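Local coordinates for protein putative hydrolase (Chloroflexus aurantiacus J-10-fl, PDB 3CMN) that is a putative hydrolase of the zincin-like metallopeptidase family that probably cleaves peptide bonds with a metal ion, absent from this apo form, at residues 17-21 with 94-98; 27-32 with 131-136; 44-49 with 73-77; 155-159 with 185-189. All blocks are in the same frame, centred on the assembly; numbering follows the deposited sequence.

Contact 1 (17-21 with 94-98)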
loop_
_atom_site.group_PDB
_atom_site.type_symbol
_atom_site.label_atom_id
_atom_site.label_comp_id
_atom_site.label_asym_id
_atom_site.label_seq_id
_atom_site.Cartn_x
_atom_site.Cartn_y
_atom_site.Cartn_z
ATOM N N LEU A 17 -19.231 14.393 -15.102
ATOM C CA LEU A 17 -17.971 15.183 -15.238
ATOM C C LEU A 17 -16.887 14.416 -16.006
ATOM O O LEU A 17 -16.106 15.001 -16.772
ATOM C CB LEU A 17 -17.425 15.549 -13.857
ATOM C CG LEU A 17 -16.121 16.344 -13.930
ATOM C CD1 LEU A 17 -16.422 17.722 -14.490
ATOM C CD2 LEU A 17 -15.493 16.463 -12.552
ATOM N N ILE A 18 -16.838 13.105 -15.791
ATOM C CA ILE A 18 -15.829 12.281 -16.435
ATOM C C ILE A 18 -16.455 11.141 -17.198
ATOM O O ILE A 18 -17.360 10.473 -16.699
ATOM C CB ILE A 18 -14.866 11.677 -15.397
ATOM C CG1 ILE A 18 -14.255 12.796 -14.557
ATOM C CG2 ILE A 18 -13.783 10.852 -16.100
ATOM C CD1 ILE A 18 -13.535 12.306 -13.334
ATOM N N ASP A 19 -15.979 10.918 -18.414
ATOM C CA ASP A 19 -16.484 9.816 -19.214
ATOM C C ASP A 19 -15.648 8.595 -18.857
ATOM O O ASP A 19 -14.550 8.396 -19.391
ATOM C CB ASP A 19 -16.336 10.120 -20.700
ATOM C CG ASP A 19 -16.880 9.011 -21.565
ATOM O OD1 ASP A 19 -16.930 7.861 -21.090
ATOM O OD2 ASP A 19 -17.241 9.282 -22.717
ATOM N N TRP A 20 -16.174 7.783 -17.948
ATOM C CA TRP A 20 -15.466 6.603 -17.486
ATOM C C TRP A 20 -15.305 5.470 -18.484
ATOM O O TRP A 20 -14.502 4.570 -18.271
ATOM C CB TRP A 20 -16.101 6.094 -16.196
ATOM C CG TRP A 20 -15.742 6.972 -15.054
ATOM C CD1 TRP A 20 -16.541 7.895 -14.437
ATOM C CD2 TRP A 20 -14.449 7.092 -14.451
ATOM N NE1 TRP A 20 -15.821 8.585 -13.492
ATOM C CE2 TRP A 20 -14.533 8.114 -13.481
ATOM C CE3 TRP A 20 -13.225 6.440 -14.641
ATOM C CZ2 TRP A 20 -13.440 8.499 -12.701
ATOM C CZ3 TRP A 20 -12.138 6.824 -13.864
ATOM C CH2 TRP A 20 -12.256 7.845 -12.908
ATOM N N GLU A 21 -16.051 5.498 -19.575
ATOM C CA GLU A 21 -15.893 4.443 -20.555
ATOM C C GLU A 21 -14.785 4.834 -21.516
ATOM O O GLU A 21 -14.173 3.988 -22.161
ATOM C CB GLU A 21 -17.217 4.166 -21.261
ATOM C CG GLU A 21 -17.916 2.961 -20.620
ATOM C CD GLU A 21 -19.412 2.917 -20.860
ATOM O OE1 GLU A 21 -19.839 2.890 -22.036
ATOM O OE2 GLU A 21 -20.161 2.904 -19.858
ATOM N N PHE A 94 -13.345 9.394 -7.172
ATOM C CA PHE A 94 -13.715 10.682 -7.755
ATOM C C PHE A 94 -15.149 11.110 -7.442
ATOM O O PHE A 94 -15.587 12.163 -7.893
ATOM C CB PHE A 94 -13.533 10.661 -9.279
ATOM C CG PHE A 94 -12.106 10.508 -9.724
ATOM C CD1 PHE A 94 -11.542 9.243 -9.887
ATOM C CD2 PHE A 94 -11.333 11.627 -10.004
ATOM C CE1 PHE A 94 -10.231 9.100 -10.328
ATOM C CE2 PHE A 94 -10.026 11.499 -10.444
ATOM C CZ PHE A 94 -9.473 10.231 -10.608
ATOM N N ARG A 95 -15.881 10.297 -6.688
ATOM C CA ARG A 95 -17.255 10.646 -6.339
ATOM C C ARG A 95 -17.377 11.999 -5.627
ATOM O O ARG A 95 -18.287 12.774 -5.915
ATOM C CB ARG A 95 -17.894 9.543 -5.490
ATOM C CG ARG A 95 -18.169 8.266 -6.286
ATOM C CD ARG A 95 -19.277 7.416 -5.675
ATOM N NE ARG A 95 -19.625 6.299 -6.550
ATOM C CZ ARG A 95 -20.765 5.612 -6.479
ATOM N NH1 ARG A 95 -21.685 5.923 -5.569
ATOM N NH2 ARG A 95 -20.990 4.607 -7.317
ATOM N N PRO A 96 -16.460 12.305 -4.693
ATOM C CA PRO A 96 -16.543 13.593 -3.995
ATOM C C PRO A 96 -16.423 14.782 -4.947
ATOM O O PRO A 96 -16.909 15.876 -4.653
ATOM C CB PRO A 96 -15.374 13.527 -3.009
ATOM C CG PRO A 96 -15.274 12.064 -2.710
ATOM C CD PRO A 96 -15.433 11.443 -4.079
ATOM N N ILE A 97 -15.766 14.569 -6.082
ATOM C CA ILE A 97 -15.575 15.630 -7.063
ATOM C C ILE A 97 -16.709 15.667 -8.082
ATOM O O ILE A 97 -17.109 16.738 -8.534
ATOM C CB ILE A 97 -14.225 15.461 -7.820
ATOM C CG1 ILE A 97 -13.045 15.616 -6.852
ATOM C CG2 ILE A 97 -14.122 16.485 -8.943
ATOM C CD1 ILE A 97 -12.994 16.964 -6.138
ATOM N N GLU A 98 -17.240 14.500 -8.433
ATOM C CA GLU A 98 -18.307 14.438 -9.412
ATOM C C GLU A 98 -19.661 14.879 -8.878
ATOM O O GLU A 98 -20.512 15.337 -9.646
ATOM C CB GLU A 98 -18.389 13.030 -9.995
ATOM C CG GLU A 98 -17.300 12.767 -11.025
ATOM C CD GLU A 98 -17.487 11.467 -11.765
ATOM O OE1 GLU A 98 -17.212 10.408 -11.172
ATOM O OE2 GLU A 98 -17.914 11.505 -12.937
HETATM O O HOH W 1 -19.748 10.397 -15.281
#

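Contact 2 (27-32 with 131-136)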
loop_
_atom_site.group_PDB
_atom_site.type_symbol
_atom_site.label_atom_id
_atom_site.label_comp_id
_atom_site.label_asym_id
_atom_site.label_seq_id
_atom_site.Cartn_x
_atom_site.Cartn_y
_atom_site.Cartn_z
ATOM N N ALA A 27 -7.248 3.312 -20.447
ATOM C CA ALA A 27 -6.475 2.525 -19.491
ATOM C C ALA A 27 -6.082 1.184 -20.085
ATOM O O ALA A 27 -4.926 0.781 -20.012
ATOM C CB ALA A 27 -7.284 2.306 -18.209
ATOM N N LEU A 28 -7.057 0.494 -20.663
ATOM C CA LEU A 28 -6.815 -0.806 -21.282
ATOM C C LEU A 28 -5.734 -0.762 -22.351
ATOM O O LEU A 28 -4.894 -1.660 -22.441
ATOM C CB LEU A 28 -8.107 -1.350 -21.891
ATOM C CG LEU A 28 -9.100 -1.883 -20.855
ATOM C CD1 LEU A 28 -10.453 -2.171 -21.523
ATOM C CD2 LEU A 28 -8.529 -3.165 -20.241
ATOM N N ARG A 29 -5.748 0.302 -23.149
ATOM C CA ARG A 29 -4.781 0.454 -24.222
ATOM C C ARG A 29 -3.397 0.869 -23.781
ATOM O O ARG A 29 -2.415 0.333 -24.273
ATOM C CB ARG A 29 -5.329 1.413 -25.275
ATOM C CG ARG A 29 -6.592 0.854 -25.871
ATOM C CD ARG A 29 -6.784 1.185 -27.314
ATOM N NE ARG A 29 -5.621 0.922 -28.164
ATOM C CZ ARG A 29 -4.968 -0.233 -28.252
ATOM N NH1 ARG A 29 -5.336 -1.289 -27.528
ATOM N NH2 ARG A 29 -3.955 -0.337 -29.097
ATOM N N LEU A 30 -3.305 1.796 -22.840
ATOM C CA LEU A 30 -2.001 2.225 -22.371
ATOM C C LEU A 30 -1.343 1.134 -21.514
ATOM O O LEU A 30 -0.117 1.069 -21.410
ATOM C CB LEU A 30 -2.141 3.528 -21.579
ATOM C CG LEU A 30 -0.952 4.496 -21.654
ATOM C CD1 LEU A 30 -1.409 5.894 -21.292
ATOM C CD2 LEU A 30 0.160 4.037 -20.722
ATOM N N SER A 31 -2.151 0.265 -20.912
ATOM C CA SER A 31 -1.598 -0.803 -20.081
ATOM C C SER A 31 -0.817 -1.832 -20.914
ATOM O O SER A 31 0.060 -2.516 -20.394
ATOM C CB SER A 31 -2.711 -1.518 -19.308
ATOM O OG SER A 31 -3.474 -2.347 -20.163
ATOM N N GLN A 32 -1.144 -1.927 -22.206
ATOM C CA GLN A 32 -0.490 -2.866 -23.119
ATOM C C GLN A 32 -0.564 -4.270 -22.533
ATOM O O GLN A 32 0.410 -5.023 -22.557
ATOM C CB GLN A 32 0.979 -2.463 -23.338
ATOM C CG GLN A 32 1.145 -1.006 -23.738
ATOM C CD GLN A 32 2.590 -0.603 -24.005
ATOM O OE1 GLN A 32 3.527 -1.205 -23.481
ATOM N NE2 GLN A 32 2.772 0.438 -24.806
ATOM N N LEU A 131 -4.170 5.714 -15.297
ATOM C CA LEU A 131 -4.502 4.415 -14.745
ATOM C C LEU A 131 -3.853 3.278 -15.553
ATOM O O LEU A 131 -3.365 2.298 -14.975
ATOM C CB LEU A 131 -6.020 4.250 -14.713
ATOM C CG LEU A 131 -6.559 2.926 -14.175
ATOM C CD1 LEU A 131 -6.144 2.735 -12.704
ATOM C CD2 LEU A 131 -8.070 2.930 -14.318
ATOM N N GLY A 132 -3.847 3.408 -16.878
ATOM C CA GLY A 132 -3.235 2.393 -17.719
ATOM C C GLY A 132 -1.751 2.349 -17.416
ATOM O O GLY A 132 -1.109 1.293 -17.456
ATOM N N TYR A 133 -1.199 3.514 -17.100
ATOM C CA TYR A 133 0.203 3.598 -16.765
ATOM C C TYR A 133 0.450 2.860 -15.450
ATOM O O TYR A 133 1.422 2.121 -15.318
ATOM C CB TYR A 133 0.629 5.054 -16.619
ATOM C CG TYR A 133 2.074 5.187 -16.237
ATOM C CD1 TYR A 133 3.084 4.913 -17.159
ATOM C CD2 TYR A 133 2.439 5.523 -14.936
ATOM C CE1 TYR A 133 4.424 4.965 -16.792
ATOM C CE2 TYR A 133 3.771 5.576 -14.556
ATOM C CZ TYR A 133 4.762 5.295 -15.488
ATOM O OH TYR A 133 6.091 5.324 -15.121
ATOM N N LEU A 134 -0.430 3.081 -14.474
ATOM C CA LEU A 134 -0.325 2.425 -13.176
ATOM C C LEU A 134 -0.375 0.911 -13.351
ATOM O O LEU A 134 0.338 0.188 -12.665
ATOM C CB LEU A 134 -1.460 2.880 -12.253
ATOM C CG LEU A 134 -1.322 4.279 -11.640
ATOM C CD1 LEU A 134 -2.579 4.605 -10.852
ATOM C CD2 LEU A 134 -0.074 4.356 -10.737
ATOM N N ALA A 135 -1.196 0.448 -14.293
ATOM C CA ALA A 135 -1.340 -0.979 -14.564
ATOM C C ALA A 135 -0.044 -1.699 -14.970
ATOM O O ALA A 135 0.073 -2.916 -14.802
ATOM C CB ALA A 135 -2.418 -1.213 -15.621
ATOM N N GLN A 136 0.932 -0.972 -15.496
ATOM C CA GLN A 136 2.180 -1.618 -15.883
ATOM C C GLN A 136 3.258 -1.474 -14.837
ATOM O O GLN A 136 4.405 -1.853 -15.053
ATOM C CB GLN A 136 2.703 -1.070 -17.206
ATOM C CG GLN A 136 2.252 0.301 -17.573
ATOM C CD GLN A 136 2.893 0.769 -18.859
ATOM O OE1 GLN A 136 4.097 1.043 -18.902
ATOM N NE2 GLN A 136 2.098 0.852 -19.925
#

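Contact 3 (44-49 with 73-77)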
loop_
_atom_site.group_PDB
_atom_site.type_symbol
_atom_site.label_atom_id
_atom_site.label_comp_id
_atom_site.label_asym_id
_atom_site.label_seq_id
_atom_site.Cartn_x
_atom_site.Cartn_y
_atom_site.Cartn_z
ATOM N N ARG A 44 2.171 -20.683 -10.737
ATOM C CA ARG A 44 2.362 -19.424 -10.021
ATOM C C ARG A 44 1.330 -19.360 -8.875
ATOM O O ARG A 44 1.640 -18.901 -7.778
ATOM C CB ARG A 44 2.214 -18.219 -10.962
ATOM C CG ARG A 44 3.412 -17.978 -11.896
ATOM C CD ARG A 44 4.736 -17.774 -11.144
ATOM N NE ARG A 44 5.846 -17.552 -12.082
ATOM C CZ ARG A 44 7.138 -17.554 -11.762
ATOM N NH1 ARG A 44 7.540 -17.773 -10.518
ATOM N NH2 ARG A 44 8.035 -17.318 -12.700
ATOM N N ARG A 45 0.116 -19.844 -9.128
ATOM C CA ARG A 45 -0.920 -19.872 -8.101
ATOM C C ARG A 45 -0.430 -20.766 -6.963
ATOM O O ARG A 45 -0.653 -20.465 -5.794
ATOM C CB ARG A 45 -2.233 -20.453 -8.644
ATOM C CG ARG A 45 -2.770 -19.800 -9.899
ATOM C CD ARG A 45 -4.182 -20.292 -10.246
ATOM N NE ARG A 45 -5.196 -19.479 -9.578
ATOM C CZ ARG A 45 -5.472 -19.543 -8.281
ATOM N NH1 ARG A 45 -4.827 -20.396 -7.505
ATOM N NH2 ARG A 45 -6.363 -18.721 -7.751
ATOM N N GLU A 46 0.218 -21.878 -7.315
ATOM C CA GLU A 46 0.765 -22.815 -6.327
ATOM C C GLU A 46 1.769 -22.096 -5.451
ATOM O O GLU A 46 1.700 -22.137 -4.228
ATOM C CB GLU A 46 1.506 -23.974 -7.006
ATOM C CG GLU A 46 0.657 -24.988 -7.764
ATOM C CD GLU A 46 0.023 -26.023 -6.857
ATOM O OE1 GLU A 46 -0.454 -27.054 -7.376
ATOM O OE2 GLU A 46 -0.005 -25.812 -5.625
ATOM N N GLN A 47 2.716 -21.441 -6.105
ATOM C CA GLN A 47 3.782 -20.725 -5.425
ATOM C C GLN A 47 3.232 -19.717 -4.430
ATOM O O GLN A 47 3.540 -19.786 -3.240
ATOM C CB GLN A 47 4.669 -20.041 -6.463
ATOM C CG GLN A 47 5.944 -19.418 -5.938
ATOM C CD GLN A 47 6.712 -18.721 -7.036
ATOM O OE1 GLN A 47 6.165 -18.458 -8.115
ATOM N NE2 GLN A 47 7.977 -18.405 -6.775
ATOM N N TYR A 48 2.410 -18.786 -4.917
ATOM C CA TYR A 48 1.815 -17.760 -4.052
ATOM C C TYR A 48 0.945 -18.374 -2.957
ATOM O O TYR A 48 0.984 -17.934 -1.804
ATOM C CB TYR A 48 0.968 -16.766 -4.867
ATOM C CG TYR A 48 1.773 -15.819 -5.717
ATOM C CD1 TYR A 48 1.606 -15.779 -7.095
ATOM C CD2 TYR A 48 2.710 -14.977 -5.146
ATOM C CE1 TYR A 48 2.364 -14.924 -7.882
ATOM C CE2 TYR A 48 3.472 -14.117 -5.920
ATOM C CZ TYR A 48 3.297 -14.100 -7.288
ATOM O OH TYR A 48 4.091 -13.273 -8.048
ATOM N N ALA A 49 0.168 -19.391 -3.314
ATOM C CA ALA A 49 -0.703 -20.035 -2.337
ATOM C C ALA A 49 0.099 -20.518 -1.139
ATOM O O ALA A 49 -0.284 -20.282 0.010
ATOM C CB ALA A 49 -1.441 -21.204 -2.972
ATOM N N ARG A 73 -8.108 -17.105 -0.515
ATOM C CA ARG A 73 -8.044 -17.044 -1.973
ATOM C C ARG A 73 -6.894 -16.153 -2.420
ATOM O O ARG A 73 -6.504 -15.221 -1.726
ATOM C CB ARG A 73 -9.352 -16.512 -2.574
ATOM C CG ARG A 73 -10.565 -17.405 -2.361
ATOM C CD ARG A 73 -11.718 -16.992 -3.262
ATOM N NE ARG A 73 -11.521 -17.468 -4.631
ATOM C CZ ARG A 73 -12.272 -17.106 -5.670
ATOM N NH1 ARG A 73 -13.271 -16.248 -5.497
ATOM N NH2 ARG A 73 -12.044 -17.627 -6.875
ATOM N N ILE A 74 -6.326 -16.470 -3.570
ATOM C CA ILE A 74 -5.252 -15.661 -4.117
ATOM C C ILE A 74 -5.475 -15.560 -5.611
ATOM O O ILE A 74 -5.868 -16.529 -6.264
ATOM C CB ILE A 74 -3.831 -16.258 -3.826
ATOM C CG1 ILE A 74 -3.749 -17.711 -4.293
ATOM C CG2 ILE A 74 -3.499 -16.138 -2.340
ATOM C CD1 ILE A 74 -3.343 -17.863 -5.741
ATOM N N PHE A 75 -5.250 -14.376 -6.155
ATOM C CA PHE A 75 -5.426 -14.194 -7.579
ATOM C C PHE A 75 -4.122 -13.733 -8.226
ATOM O O PHE A 75 -3.442 -12.850 -7.715
ATOM C CB PHE A 75 -6.516 -13.154 -7.853
ATOM C CG PHE A 75 -7.772 -13.336 -7.034
ATOM C CD1 PHE A 75 -8.056 -12.476 -5.973
ATOM C CD2 PHE A 75 -8.682 -14.347 -7.338
ATOM C CE1 PHE A 75 -9.240 -12.613 -5.220
ATOM C CE2 PHE A 75 -9.863 -14.499 -6.597
ATOM C CZ PHE A 75 -10.141 -13.625 -5.534
ATOM N N VAL A 76 -3.772 -14.363 -9.342
ATOM C CA VAL A 76 -2.594 -14.001 -10.120
ATOM C C VAL A 76 -3.220 -13.167 -11.243
ATOM O O VAL A 76 -3.986 -13.693 -12.053
ATOM C CB VAL A 76 -1.903 -15.269 -10.727
ATOM C CG1 VAL A 76 -0.690 -14.877 -11.554
ATOM C CG2 VAL A 76 -1.487 -16.214 -9.614
ATOM N N PHE A 77 -2.929 -11.871 -11.274
ATOM C CA PHE A 77 -3.491 -10.987 -12.293
ATOM C C PHE A 77 -2.502 -10.622 -13.394
ATOM O O PHE A 77 -1.290 -10.643 -13.196
ATOM C CB PHE A 77 -3.943 -9.641 -11.681
ATOM C CG PHE A 77 -5.228 -9.683 -10.878
ATOM C CD1 PHE A 77 -5.610 -8.555 -10.145
ATOM C CD2 PHE A 77 -6.055 -10.800 -10.860
ATOM C CE1 PHE A 77 -6.784 -8.525 -9.403
ATOM C CE2 PHE A 77 -7.241 -10.793 -10.120
ATOM C CZ PHE A 77 -7.609 -9.646 -9.384
HETATM O O HOH W 2 -5.719 -16.589 -10.559
#

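Contact 4 (155-159 with 185-189)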
loop_
_atom_site.group_PDB
_atom_site.type_symbol
_atom_site.label_atom_id
_atom_site.label_comp_id
_atom_site.label_asym_id
_atom_site.label_seq_id
_atom_site.Cartn_x
_atom_site.Cartn_y
_atom_site.Cartn_z
ATOM N N SER A 155 -8.446 -12.469 0.765
ATOM C CA SER A 155 -7.702 -12.818 -0.438
ATOM C C SER A 155 -6.614 -11.818 -0.768
ATOM O O SER A 155 -6.588 -10.727 -0.223
ATOM C CB SER A 155 -8.663 -12.907 -1.622
ATOM O OG SER A 155 -9.247 -11.641 -1.871
ATOM N N LEU A 156 -5.707 -12.207 -1.659
ATOM C CA LEU A 156 -4.631 -11.329 -2.103
ATOM C C LEU A 156 -4.390 -11.600 -3.577
ATOM O O LEU A 156 -4.581 -12.723 -4.042
ATOM C CB LEU A 156 -3.343 -11.599 -1.318
ATOM C CG LEU A 156 -3.259 -11.083 0.123
ATOM C CD1 LEU A 156 -1.975 -11.577 0.767
ATOM C CD2 LEU A 156 -3.286 -9.556 0.134
ATOM N N TYR A 157 -4.002 -10.568 -4.320
ATOM C CA TYR A 157 -3.700 -10.747 -5.740
ATOM C C TYR A 157 -2.300 -10.253 -6.012
ATOM O O TYR A 157 -1.766 -9.427 -5.277
ATOM C CB TYR A 157 -4.721 -10.033 -6.655
ATOM C CG TYR A 157 -4.766 -8.511 -6.576
ATOM C CD1 TYR A 157 -3.719 -7.727 -7.079
ATOM C CD2 TYR A 157 -5.880 -7.855 -6.031
ATOM C CE1 TYR A 157 -3.778 -6.326 -7.041
ATOM C CE2 TYR A 157 -5.951 -6.450 -5.992
ATOM C CZ TYR A 157 -4.898 -5.695 -6.494
ATOM O OH TYR A 157 -4.943 -4.315 -6.428
ATOM N N PHE A 158 -1.705 -10.788 -7.064
ATOM C CA PHE A 158 -0.358 -10.429 -7.462
ATOM C C PHE A 158 -0.391 -10.217 -8.962
ATOM O O PHE A 158 -0.930 -11.045 -9.686
ATOM C CB PHE A 158 0.615 -11.567 -7.109
ATOM C CG PHE A 158 0.568 -11.977 -5.653
ATOM C CD1 PHE A 158 -0.420 -12.831 -5.183
ATOM C CD2 PHE A 158 1.492 -11.465 -4.742
ATOM C CE1 PHE A 158 -0.493 -13.170 -3.822
ATOM C CE2 PHE A 158 1.432 -11.793 -3.382
ATOM C CZ PHE A 158 0.434 -12.649 -2.922
ATOM N N VAL A 159 0.120 -9.092 -9.417
ATOM C CA VAL A 159 0.215 -8.881 -10.856
ATOM C C VAL A 159 1.522 -9.445 -11.402
ATOM O O VAL A 159 2.463 -8.712 -11.636
ATOM C CB VAL A 159 0.089 -7.390 -11.217
ATOM C CG1 VAL A 159 -0.163 -7.222 -12.707
ATOM C CG2 VAL A 159 -1.019 -6.738 -10.404
ATOM N N GLU A 185 3.056 -7.973 1.094
ATOM C CA GLU A 185 1.618 -7.963 0.858
ATOM C C GLU A 185 0.817 -8.338 2.112
ATOM O O GLU A 185 -0.165 -7.673 2.473
ATOM C CB GLU A 185 1.290 -8.973 -0.244
ATOM C CG GLU A 185 0.134 -8.620 -1.117
ATOM C CD GLU A 185 0.553 -7.736 -2.265
ATOM O OE1 GLU A 185 0.933 -6.571 -2.003
ATOM O OE2 GLU A 185 0.507 -8.217 -3.423
ATOM N N MET A 186 1.221 -9.432 2.753
ATOM C CA MET A 186 0.536 -9.906 3.936
ATOM C C MET A 186 0.702 -8.919 5.075
ATOM O O MET A 186 -0.219 -8.714 5.867
ATOM C CB MET A 186 1.060 -11.288 4.343
ATOM C CG MET A 186 0.295 -11.947 5.487
ATOM S SD MET A 186 -1.314 -12.531 5.001
ATOM C CE MET A 186 -2.229 -11.139 5.332
ATOM N N THR A 187 1.868 -8.296 5.152
ATOM C CA THR A 187 2.099 -7.327 6.205
ATOM C C THR A 187 1.051 -6.223 6.119
ATOM O O THR A 187 0.372 -5.920 7.104
ATOM C CB THR A 187 3.528 -6.734 6.133
ATOM O OG1 THR A 187 4.479 -7.782 6.337
ATOM C CG2 THR A 187 3.732 -5.693 7.223
ATOM N N HIS A 188 0.889 -5.654 4.929
ATOM C CA HIS A 188 -0.087 -4.593 4.744
ATOM C C HIS A 188 -1.532 -5.035 4.944
ATOM O O HIS A 188 -2.383 -4.233 5.324
ATOM C CB HIS A 188 0.103 -3.944 3.378
ATOM C CG HIS A 188 1.371 -3.164 3.277
ATOM N ND1 HIS A 188 1.444 -1.932 2.659
ATOM C CD2 HIS A 188 2.603 -3.407 3.780
ATOM C CE1 HIS A 188 2.668 -1.449 2.795
ATOM N NE2 HIS A 188 3.390 -2.325 3.472
ATOM N N ALA A 189 -1.808 -6.311 4.707
ATOM C CA ALA A 189 -3.156 -6.823 4.899
ATOM C C ALA A 189 -3.454 -6.775 6.394
ATOM O O ALA A 189 -4.569 -6.446 6.819
ATOM C CB ALA A 189 -3.254 -8.239 4.388
#

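Contact 1 (17-21 with 94-98)
Two helix starts meet here at the surface of this mostly helical protein: the N-capped beginning of helix 20-31 and the first turn of helix 95-102. Leu17, the first modelled residue, lays CD2 against Ile97 CG2 at 3.9 Å. Next, Ile18 donates a weak hydrogen bond from N to Glu98 OE2 (3.4 Å) and rests CD1 on Phe94 CD2 (4.0 Å); Ile18 O accepts a hydrogen bond from water 1 (2.8 Å), which also donates to Glu98 OE2 (3.2 Å). Asp19 turns away and serves as the N-cap, OD1 accepting from Glu21 N at 2.9 Å. Trp20 swings back across the gap. The far end of its indole meets the Phe94 ring obliquely, Trp20 CH2 being 3.4 Å from Phe94 CD1 (centroids 5.2 Å apart, planes at 56°), a pair that also touches Ile127 of helix 120-135. One carboxylate, that of Glu98, thus ties down loop backbone and indole: Trp20 NE1 donates to Glu98 OE1 at 3.3 Å, with an N-H...O angle of 162°.

Contact 2 (27-32 with 131-136)
The last turns of helices 20-31 and 120-135 run in broadly the same direction, their axes crossing at -40° and coming as close as 7.1 Å. At that distance the backbones themselves touch. Ala27 and Gly132 have CA atoms 3.7 Å apart, and Ala27 O sits 3.3 Å from Gly132 CA. Glycine is what makes this possible: a CB on residue 132 would point toward the partner helix and lie 2.5 Å from Ala27 O and 2.9 Å from Leu30 CB, both clashes. The return contact is a CA-H...O interaction, Ser31 CA to Gly132 O at 3.4 Å.

The side chains around this point are mostly small. Ala27 CB meets Leu131 CD2 at 4.0 Å, and Ser31 CB meets Ala135 CB at 3.7 Å, while Ser31 OG folds back to donate to Leu28 O (2.8 Å) in its own helix. On the solvent side, Leu30 lies along the opposing backbone, its CD2 4.3 Å from Tyr133 CB. Where both helices end, Gln136 reaches across and gives a weak hydrogen bond from NE2 to Leu30 O (2.7 Å, 118°). Leu83 of helix 79-92 packs on both Ser31 and Leu131. The whole is a close glycine-mediated helix-helix crossing, with Gly132, Ala27, Ser31 and Ala135 at its centre and a CA-H...O contact between the backbones.

Contact 3 (44-49 with 73-77)
This is a helix laid across a strand: helix 41-63 packs on one face of the small parallel sheet, over strand 73-76. Their N-to-C directions differ by 135°, and the axes approach to 8.6 Å. Ile74 and Val76 point at the helix, whereas Arg73 and Phe75 turn away from it. Val76 CG2 fits between Arg45 CG (3.8 Å) and Tyr48 CD1 (4.0 Å); Ile74 CG1 sits by Ala49, 4.4 Å from its CB.

Arg45 folds over the strand at the edge of the contact. Its guanidinium lies with one face on Ile74 CD1, NH1 being 3.4 Å from that carbon. Although Arg45 NH2 comes within 2.7 Å of Ile74 O, the angle is too poor for a hydrogen bond; a better polar link runs through water 2, which accepts from Arg45 NE (3.1 Å) and Val76 N (3.2 Å). Arg44 heads the other way, to a salt bridge with Asp174.

Tyr48 stacks on Phe158 of the neighbouring strand and touches Thr182 of helix 174-193. The result is helix-on-sheet packing, on a two-stranded parallel sheet within a mainly helical fold, beside the helix that carries the probable HExxH metal site.

Contact 4 (155-159 with 185-189)
Glu185 and Leu156 account for most of this buried interface, with Phe158 a distant third. Leu156 points from strand 155-158 into the side of helix 174-193 and uses both methyls: CD2 lies 3.8 Å from Glu185 CG and 4.5 Å from Ala189 CB, while CD1 is 4.4 Å from Met186 SD. Since Glu185 and Ala189 are one turn apart, a single leucine spans that turn. Strand and helix directions differ by 141°, and the axes stay 10.0 Å apart, so these side chains fill the space between.

Glu185 leans the other way, its aliphatic part against Leu156 and its carboxylate over the strand. With His184 and His188 it makes up an HExxH sequence on the helix, consistent with the zinc-binding motif of the zincins, in which the glutamate acts as general base and the two histidines hold the metal. No metal is bound here. His188 points its ring away from the strand and touches Glu265 of helix 248-279.

The carboxylate accepts a weak hydrogen bond from Gln141 N at OE2. That same oxygen is 3.2 Å from Tyr157 O, a meeting of two acceptors and no hydrogen bond. Phe158, whose ring stacks on Tyr48, brings CD2 to within 3.6 Å of Glu185 OE2.

The four contacts fall into two pairs. Contacts 1 and 2 share helix 20-31 at its two ends, their centres about 18 Å apart, and fix it to helix 95-102 and to helix 120-135; along the chain their segments alternate. The centres of contacts 3 and 4 are about 10 Å apart, and the two touch through the parallel sheet, where Phe75 N lies 2.8 Å from Leu156 O. Contact 3 falls within the chain spans of 1 and 2; contact 4 follows all three. Helices 41-63 and 174-193 thus pack on the same sheet face, the second carrying the probable metal site; contact 1 is peripheral, its centre about 28 Å from that of contact 4.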